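Local coordinates for protein glutathione s-transferase S2 (Nilaparvata lugens, PDB 5H5L) that probably transfers glutathione to electrophilic substrates as a sigma-class glutathione transferase, and is also named a prostaglandin D synthase, at residues Glu16-Phe29 with Val184-Arg197. Numbering follows the deposited sequence.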
# COMPACT_ATOMS: atom_id res chain seq x y z
N GLU B 16 10.28 -3.23 11.95
CA GLU B 16 11.40 -2.30 12.15
C GLU B 16 11.10 -0.89 11.69
O GLU B 16 11.47 0.06 12.41
CB GLU B 16 12.64 -2.84 11.42
CG GLU B 16 13.97 -2.29 11.93
CD GLU B 16 14.29 -2.74 13.36
OE1 GLU B 16 13.63 -3.69 13.83
OE2 GLU B 16 15.20 -2.14 13.99
N PRO B 17 10.42 -0.66 10.57
CA PRO B 17 10.06 0.71 10.23
C PRO B 17 9.29 1.39 11.34
O PRO B 17 9.51 2.58 11.60
CB PRO B 17 9.25 0.56 8.94
CG PRO B 17 9.05 -0.83 8.73
CD PRO B 17 10.02 -1.61 9.51
N ILE B 18 8.41 0.67 12.03
CA ILE B 18 7.66 1.30 13.11
C ILE B 18 8.56 1.56 14.31
O ILE B 18 8.52 2.63 14.93
CB ILE B 18 6.44 0.44 13.47
CG1 ILE B 18 5.49 0.31 12.27
CG2 ILE B 18 5.69 1.05 14.64
CD1 ILE B 18 4.51 -0.81 12.37
N ARG B 19 9.42 0.59 14.65
CA ARG B 19 10.38 0.82 15.73
C ARG B 19 11.28 2.01 15.44
O ARG B 19 11.53 2.85 16.32
CB ARG B 19 11.21 -0.44 15.97
CG ARG B 19 10.43 -1.68 16.43
CD ARG B 19 11.27 -2.96 16.31
NE ARG B 19 10.57 -4.19 16.67
CZ ARG B 19 10.63 -5.32 15.99
NH1 ARG B 19 11.37 -5.41 14.88
NH2 ARG B 19 9.95 -6.38 16.40
N TRP B 20 11.78 2.12 14.20
CA TRP B 20 12.63 3.26 13.88
C TRP B 20 11.86 4.56 13.97
O TRP B 20 12.39 5.56 14.45
CB TRP B 20 13.24 3.14 12.47
CG TRP B 20 14.32 2.10 12.34
CD1 TRP B 20 14.56 1.06 13.18
CD2 TRP B 20 15.31 2.00 11.29
NE1 TRP B 20 15.62 0.31 12.73
CE2 TRP B 20 16.09 0.87 11.57
CE3 TRP B 20 15.59 2.74 10.14
CZ2 TRP B 20 17.13 0.47 10.76
CZ3 TRP B 20 16.63 2.34 9.33
CH2 TRP B 20 17.40 1.23 9.66
N MET B 21 10.61 4.59 13.48
CA MET B 21 9.83 5.83 13.55
C MET B 21 9.55 6.22 14.99
O MET B 21 9.62 7.41 15.35
CB MET B 21 8.53 5.67 12.77
CG MET B 21 8.68 5.70 11.24
SD MET B 21 9.53 7.15 10.64
CE MET B 21 8.52 8.44 11.23
N LEU B 22 9.24 5.26 15.83
CA LEU B 22 8.97 5.58 17.23
C LEU B 22 10.26 6.05 17.92
O LEU B 22 10.23 6.99 18.72
CB LEU B 22 8.39 4.37 17.94
CG LEU B 22 6.95 3.98 17.54
CD1 LEU B 22 6.65 2.65 18.09
CD2 LEU B 22 5.98 4.99 18.09
N SER B 23 11.39 5.46 17.53
CA SER B 23 12.69 5.91 18.05
C SER B 23 12.99 7.31 17.58
O SER B 23 13.32 8.19 18.38
CB SER B 23 13.78 4.94 17.61
OG SER B 23 13.56 3.69 18.21
N TYR B 24 12.81 7.57 16.28
CA TYR B 24 12.99 8.93 15.80
C TYR B 24 12.08 9.90 16.54
O TYR B 24 12.46 11.05 16.77
CB TYR B 24 12.71 9.02 14.31
CG TYR B 24 13.04 10.36 13.73
CD1 TYR B 24 14.30 10.63 13.23
CD2 TYR B 24 12.10 11.34 13.64
CE1 TYR B 24 14.60 11.86 12.66
CE2 TYR B 24 12.39 12.57 13.07
CZ TYR B 24 13.65 12.82 12.59
OH TYR B 24 13.92 14.05 12.01
N LEU B 25 10.86 9.47 16.85
CA LEU B 25 9.92 10.34 17.56
C LEU B 25 10.34 10.58 19.01
O LEU B 25 9.84 11.52 19.64
CB LEU B 25 8.52 9.72 17.58
CG LEU B 25 7.53 10.08 16.49
CD1 LEU B 25 6.25 9.27 16.74
CD2 LEU B 25 7.21 11.58 16.51
N ASP B 26 11.21 9.73 19.53
CA ASP B 26 11.72 9.81 20.89
C ASP B 26 10.60 9.64 21.90
O ASP B 26 10.52 10.36 22.89
CB ASP B 26 12.45 11.14 21.11
CG ASP B 26 13.49 11.06 22.23
OD1 ASP B 26 14.00 9.94 22.47
OD2 ASP B 26 13.76 12.10 22.87
N VAL B 27 9.71 8.67 21.65
CA VAL B 27 8.65 8.34 22.61
C VAL B 27 8.91 6.95 23.14
O VAL B 27 9.41 6.09 22.41
CB VAL B 27 7.24 8.43 21.99
CG1 VAL B 27 6.95 9.86 21.61
CG2 VAL B 27 7.12 7.50 20.78
N PRO B 28 8.57 6.68 24.40
CA PRO B 28 8.65 5.32 24.91
C PRO B 28 7.61 4.44 24.24
O PRO B 28 6.54 4.90 23.82
CB PRO B 28 8.36 5.49 26.40
CG PRO B 28 7.44 6.60 26.46
CD PRO B 28 7.89 7.57 25.36
N PHE B 29 7.94 3.17 24.12
CA PHE B 29 7.00 2.24 23.57
C PHE B 29 7.38 0.84 24.00
O PHE B 29 8.57 0.52 24.15
CB PHE B 29 6.95 2.34 22.04
CG PHE B 29 8.19 1.85 21.34
CD1 PHE B 29 9.25 2.70 21.09
CD2 PHE B 29 8.25 0.58 20.86
CE1 PHE B 29 10.37 2.24 20.39
CE2 PHE B 29 9.33 0.11 20.16
CZ PHE B 29 10.39 0.94 19.92
N VAL B 184 20.49 7.48 6.90
CA VAL B 184 19.37 7.19 7.79
C VAL B 184 19.86 6.47 9.03
O VAL B 184 19.48 6.82 10.15
CB VAL B 184 18.28 6.39 7.06
CG1 VAL B 184 17.31 5.80 8.07
CG2 VAL B 184 17.52 7.30 6.07
N VAL B 185 20.71 5.47 8.85
CA VAL B 185 21.12 4.70 10.02
C VAL B 185 22.00 5.49 10.97
O VAL B 185 22.28 5.00 12.08
CB VAL B 185 21.85 3.40 9.67
CG1 VAL B 185 21.00 2.57 8.78
CG2 VAL B 185 23.24 3.69 9.03
N ASN B 186 22.42 6.70 10.58
CA ASN B 186 23.20 7.58 11.44
C ASN B 186 22.39 8.72 12.02
O ASN B 186 22.94 9.52 12.79
CB ASN B 186 24.41 8.12 10.69
CG ASN B 186 25.56 7.12 10.67
OD1 ASN B 186 26.14 6.81 11.72
ND2 ASN B 186 25.85 6.55 9.50
N LEU B 187 21.11 8.83 11.69
CA LEU B 187 20.24 9.69 12.47
C LEU B 187 20.36 9.27 13.94
O LEU B 187 20.31 8.07 14.24
CB LEU B 187 18.79 9.58 11.98
CG LEU B 187 18.63 10.10 10.54
CD1 LEU B 187 17.24 9.75 9.88
CD2 LEU B 187 18.86 11.60 10.51
N PRO B 188 20.59 10.21 14.86
CA PRO B 188 21.03 9.82 16.21
C PRO B 188 20.09 8.83 16.88
O PRO B 188 20.53 7.81 17.42
CB PRO B 188 21.08 11.16 16.95
CG PRO B 188 21.25 12.17 15.93
CD PRO B 188 20.61 11.67 14.68
N LYS B 189 18.79 9.10 16.83
CA LYS B 189 17.87 8.21 17.52
C LYS B 189 17.76 6.88 16.80
O LYS B 189 17.64 5.83 17.45
CB LYS B 189 16.53 8.90 17.69
CG LYS B 189 16.67 10.16 18.57
CD LYS B 189 15.54 11.17 18.39
CE LYS B 189 15.40 11.58 16.91
NZ LYS B 189 15.18 13.04 16.65
N ILE B 190 17.88 6.87 15.48
CA ILE B 190 17.86 5.58 14.81
C ILE B 190 19.14 4.82 15.11
O ILE B 190 19.12 3.62 15.45
CB ILE B 190 17.60 5.78 13.30
CG1 ILE B 190 16.15 6.33 13.13
CG2 ILE B 190 17.82 4.48 12.56
CD1 ILE B 190 15.73 6.68 11.71
N LYS B 191 20.28 5.52 15.06
CA LYS B 191 21.56 4.95 15.45
C LYS B 191 21.50 4.31 16.84
O LYS B 191 21.92 3.17 17.04
CB LYS B 191 22.60 6.07 15.43
CG LYS B 191 24.04 5.60 15.34
CD LYS B 191 24.97 6.80 15.23
CE LYS B 191 26.41 6.36 15.10
NZ LYS B 191 26.88 5.69 16.33
N ALA B 192 21.02 5.07 17.81
CA ALA B 192 20.82 4.55 19.15
C ALA B 192 20.00 3.26 19.12
O ALA B 192 20.38 2.26 19.74
CB ALA B 192 20.12 5.60 20.01
N TRP B 193 18.86 3.29 18.44
CA TRP B 193 18.01 2.10 18.40
C TRP B 193 18.77 0.92 17.85
O TRP B 193 18.68 -0.19 18.37
CB TRP B 193 16.74 2.35 17.57
CG TRP B 193 16.09 1.06 17.32
CD1 TRP B 193 16.15 0.30 16.21
CD2 TRP B 193 15.32 0.32 18.27
NE1 TRP B 193 15.46 -0.87 16.38
CE2 TRP B 193 14.93 -0.87 17.65
CE3 TRP B 193 14.93 0.56 19.59
CZ2 TRP B 193 14.17 -1.84 18.30
CZ3 TRP B 193 14.16 -0.39 20.22
CH2 TRP B 193 13.79 -1.57 19.58
N ILE B 194 19.52 1.14 16.78
CA ILE B 194 20.29 0.07 16.17
C ILE B 194 21.29 -0.49 17.17
O ILE B 194 21.52 -1.70 17.23
CB ILE B 194 20.97 0.59 14.88
CG1 ILE B 194 19.90 0.87 13.80
CG2 ILE B 194 22.02 -0.40 14.40
CD1 ILE B 194 20.37 1.76 12.72
N GLU B 195 21.89 0.39 17.97
CA GLU B 195 22.90 -0.05 18.92
C GLU B 195 22.28 -0.85 20.05
O GLU B 195 22.82 -1.89 20.46
CB GLU B 195 23.66 1.15 19.49
CG GLU B 195 24.63 1.80 18.52
CD GLU B 195 25.06 3.17 18.99
OE1 GLU B 195 24.58 3.59 20.07
OE2 GLU B 195 25.85 3.83 18.29
N LYS B 196 21.14 -0.39 20.57
CA LYS B 196 20.54 -1.05 21.73
C LYS B 196 19.56 -2.15 21.34
O LYS B 196 19.22 -2.98 22.20
CB LYS B 196 19.85 -0.02 22.63
CG LYS B 196 18.38 0.33 22.31
CD LYS B 196 17.71 1.02 23.47
CE LYS B 196 16.20 1.05 23.29
NZ LYS B 196 15.48 1.38 24.55
N ARG B 197 19.11 -2.20 20.09
CA ARG B 197 18.05 -3.14 19.74
C ARG B 197 18.54 -4.57 19.97
O ARG B 197 19.74 -4.85 19.90
CB ARG B 197 17.61 -2.97 18.29
CG ARG B 197 18.67 -3.38 17.27
CD ARG B 197 18.18 -3.13 15.83
NE ARG B 197 19.20 -3.43 14.82
CZ ARG B 197 19.03 -3.23 13.52
NH1 ARG B 197 17.89 -2.72 13.06
NH2 ARG B 197 20.00 -3.52 12.67
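Trp-193 and Arg-197 both donate to one carboxylate oxygen of Glu-16, which ties the C-terminal helix 188-196 to helix 16-25 of the thioredoxin-like N-terminal domain. Trp-193 NE1 meets Glu-16 OE2 at 2.7 Å on the syn side but tilted well out of the carboxylate plane, with the oxygen near the indole plane. Arg-197 NH1 reaches Glu-16 OE2 at 2.9 Å, forming a salt bridge from above the carboxylate plane. Trp-20 NE1 adds a third, more bent bond (135°) to Glu-16 OE2, 2.8 Å long, from the anti side. The bend of Glu-16 at chi2 (67°) folds its carboxylate back beside the indole of its own helix, where OE2 can take all three donors.

The two tryptophans interlock as knobs into holes. Trp-20 CD1 meets Trp-193 CD1 at 3.5 Å, the five-membered rings set obliquely, planes 63° apart. Trp-20 fills a hole lined by Val-184, Val-185, Ile-190 and Ile-194; Ile-190 CG2 makes a CH-pi contact over one face of its six-membered ring. Trp-193 enters one formed by Glu-16, Arg-19, Trp-20 and Ser-23. CB of Arg-19 and CB of Arg-197 lie over opposite faces of the Trp-193 indole, each offset toward the rim. Farther along, Lys-189 NZ stands over the Tyr-24 ring, 4.2 Å from its centroid, in a cation-pi contact.

Arg-19 NH1 bonds Glu-16 OE1 and Phe-11 O, its NE pairs with Asp-31, and Arg-197 NH1 also bridges to Glu-161. An alanine in place of Glu-16 would probably leave both indole N-H groups without this acceptor and Arg-19 and Arg-197 each one acidic partner short. The buried carboxylate, bracketed by these cations, is likely to remain ionised, making the domain interface electrostatic as well as aromatic.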